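Local coordinates for uncharacterized protein DR_0571 (Deinococcus radiodurans R1, PDB 3C4N), which binds ADP and is probably an FAD-dependent oxidoreductase of uncharacterised activity, at residues E35-V40 / S63-E68. Numbering follows the deposited sequence.
Sequences EAFDIV and SLLLVE. With ADP (adenosine-5'-diphosphate), chain C.
Phe-37 lays its ring against Leu-65 where the two strands of a Rossmann-type beta-alpha-beta unit meet. Strands 36-42 and 64-67 run parallel, and helix 46-58 makes the crossover between them. The chain turns a corner at Asp-38. Phe-37 lies before it, and the parallel pairing starts after it, with Ile-39 beside Leu-64. The CG of Phe-37 is anti to the carbonyl carbon (chi1 -60°), which swings the ring over the side chain of Leu-65.

Leu-65 can be followed outward along one face of that ring. CB of Leu-65 lies 3.8 Å from CD2 of Phe-37 and close to CG of the same ring. CG of Leu-65 lies over the ring centre, 3.9 Å from the centroid of Phe-37 and 13° off the normal, a CH-pi contact. Its CD1 passes on to CE1 and CZ of the ring. The CB of Leu-65 also meets CG2 of Val-40. Ile-223 of strand 221-225, which pairs with strand 36-42, also packs on Leu-65.

Ile-39 and Leu-64 point to the other face of the sheet. There CG2 of Ile-39 meets CD1 of Leu-64 at 3.8 Å, and both side chains pack on Leu-55 of helix 46-58. Between the strands, Leu-65 N donates to Ile-39 O (2.9 Å), and Ile-39 N donates to Ser-63 O (3.0 Å).

Strand 64-67 leads to Glu-68, an ADP-binding residue beside the ribose. Its position after the second strand matches the usual ribose-binding acid of Rossmann-type dinucleotide folds. Its OE2 accepts a hydrogen bond from Ala-44 N, which ties it to the loop after strand 36-42.

At the opposite end of the pairing, Ser-63 holds the corner. Its OG accepts a nearly straight hydrogen bond from Asp-38 N (3.1 Å, 162°), while Ser-63 N returns a weak one to Asp-38 OD2 (3.3 Å).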
# COMPACT_ATOMS: atom_id res chain seq x y z
N GLU A 35 20.29 0.51 1.49
CA GLU A 35 19.43 0.26 0.32
C GLU A 35 19.21 1.57 -0.42
O GLU A 35 19.21 2.64 0.19
CB GLU A 35 18.08 -0.34 0.78
CG GLU A 35 17.15 -0.76 -0.36
CD GLU A 35 15.94 -1.59 0.13
OE1 GLU A 35 16.12 -2.77 0.52
OE2 GLU A 35 14.81 -1.05 0.11
N ALA A 36 19.03 1.51 -1.73
CA ALA A 36 18.86 2.72 -2.52
C ALA A 36 17.80 2.60 -3.62
O ALA A 36 17.52 1.51 -4.10
CB ALA A 36 20.19 3.13 -3.13
N PHE A 37 17.23 3.74 -4.01
CA PHE A 37 16.22 3.80 -5.06
C PHE A 37 16.57 4.91 -6.05
O PHE A 37 17.25 5.87 -5.71
CB PHE A 37 14.84 4.09 -4.45
CG PHE A 37 14.38 3.06 -3.48
CD1 PHE A 37 14.89 3.04 -2.19
CD2 PHE A 37 13.50 2.07 -3.86
CE1 PHE A 37 14.52 2.04 -1.29
CE2 PHE A 37 13.12 1.07 -2.97
CZ PHE A 37 13.64 1.05 -1.69
N ASP A 38 16.12 4.77 -7.29
CA ASP A 38 16.43 5.81 -8.25
C ASP A 38 15.61 7.05 -7.95
O ASP A 38 16.09 8.18 -8.07
CB ASP A 38 16.15 5.33 -9.68
CG ASP A 38 17.06 4.20 -10.10
OD1 ASP A 38 18.24 4.20 -9.67
OD2 ASP A 38 16.61 3.33 -10.87
N ILE A 39 14.37 6.83 -7.54
CA ILE A 39 13.46 7.92 -7.26
C ILE A 39 12.69 7.74 -5.98
O ILE A 39 12.13 6.68 -5.73
CB ILE A 39 12.43 8.04 -8.38
CG1 ILE A 39 13.12 8.25 -9.73
CG2 ILE A 39 11.49 9.19 -8.10
CD1 ILE A 39 12.17 8.08 -10.89
N VAL A 40 12.65 8.77 -5.14
CA VAL A 40 11.88 8.68 -3.91
C VAL A 40 10.84 9.81 -3.89
O VAL A 40 11.18 10.98 -4.02
CB VAL A 40 12.80 8.73 -2.65
CG1 VAL A 40 11.98 8.84 -1.38
CG2 VAL A 40 13.65 7.48 -2.58
N SER A 63 13.48 2.37 -10.43
CA SER A 63 12.84 2.05 -9.16
C SER A 63 12.38 3.34 -8.47
O SER A 63 13.08 4.36 -8.52
CB SER A 63 13.82 1.28 -8.25
OG SER A 63 15.02 2.00 -8.02
N LEU A 64 11.21 3.28 -7.85
CA LEU A 64 10.62 4.42 -7.15
C LEU A 64 10.00 3.99 -5.84
O LEU A 64 9.32 2.98 -5.79
CB LEU A 64 9.55 5.09 -8.03
CG LEU A 64 8.70 6.19 -7.39
CD1 LEU A 64 8.26 7.18 -8.47
CD2 LEU A 64 7.49 5.58 -6.67
N LEU A 65 10.24 4.75 -4.77
CA LEU A 65 9.70 4.43 -3.45
C LEU A 65 8.74 5.55 -3.02
O LEU A 65 9.11 6.72 -3.01
CB LEU A 65 10.83 4.33 -2.42
CG LEU A 65 10.69 3.50 -1.12
CD1 LEU A 65 11.45 4.21 -0.01
CD2 LEU A 65 9.24 3.34 -0.72
N LEU A 66 7.50 5.20 -2.69
CA LEU A 66 6.52 6.19 -2.26
C LEU A 66 6.43 6.16 -0.73
O LEU A 66 6.16 5.11 -0.13
CB LEU A 66 5.14 5.86 -2.86
CG LEU A 66 4.24 6.99 -3.36
CD1 LEU A 66 2.78 6.61 -3.14
CD2 LEU A 66 4.56 8.29 -2.64
N VAL A 67 6.67 7.31 -0.09
CA VAL A 67 6.62 7.39 1.37
C VAL A 67 5.53 8.33 1.85
O VAL A 67 5.44 9.49 1.44
CB VAL A 67 7.96 7.86 1.98
CG1 VAL A 67 7.95 7.69 3.51
CG2 VAL A 67 9.09 7.07 1.38
N GLU A 68 4.71 7.82 2.75
CA GLU A 68 3.61 8.57 3.30
C GLU A 68 3.57 8.35 4.80
O GLU A 68 3.70 7.21 5.26
CB GLU A 68 2.34 8.08 2.62
CG GLU A 68 1.10 8.37 3.37
CD GLU A 68 0.85 9.84 3.48
OE1 GLU A 68 0.29 10.24 4.52
OE2 GLU A 68 1.19 10.59 2.53
PB ADP C . -1.08 17.73 -1.74
O1B ADP C . -0.14 18.72 -2.25
O2B ADP C . -1.34 16.58 -2.83
O3B ADP C . -2.48 18.42 -1.36
PA ADP C . -1.48 16.65 0.65
O1A ADP C . -1.41 17.67 1.71
O2A ADP C . -3.00 16.58 0.09
O3A ADP C . -0.43 16.99 -0.53
O5' ADP C . -0.91 15.22 1.08
C5' ADP C . 0.45 15.20 0.82
C4' ADP C . 1.14 14.13 1.63
O4' ADP C . 2.48 14.18 2.19
C3' ADP C . 0.17 14.16 2.77
O3' ADP C . -0.98 13.37 2.45
C2' ADP C . 0.96 13.65 3.97
O2' ADP C . 0.32 12.49 4.54
C1' ADP C . 2.37 13.36 3.38
N9 ADP C . 3.46 13.84 4.16
C8 ADP C . 3.55 15.13 4.71
N7 ADP C . 4.67 15.23 5.40
C5 ADP C . 5.37 14.07 5.29
C6 ADP C . 6.65 13.62 5.69
N6 ADP C . 7.65 14.54 6.10
N1 ADP C . 7.02 12.35 5.42
C2 ADP C . 6.21 11.52 4.76
N3 ADP C . 5.06 11.88 4.32
C4 ADP C . 4.60 13.19 4.49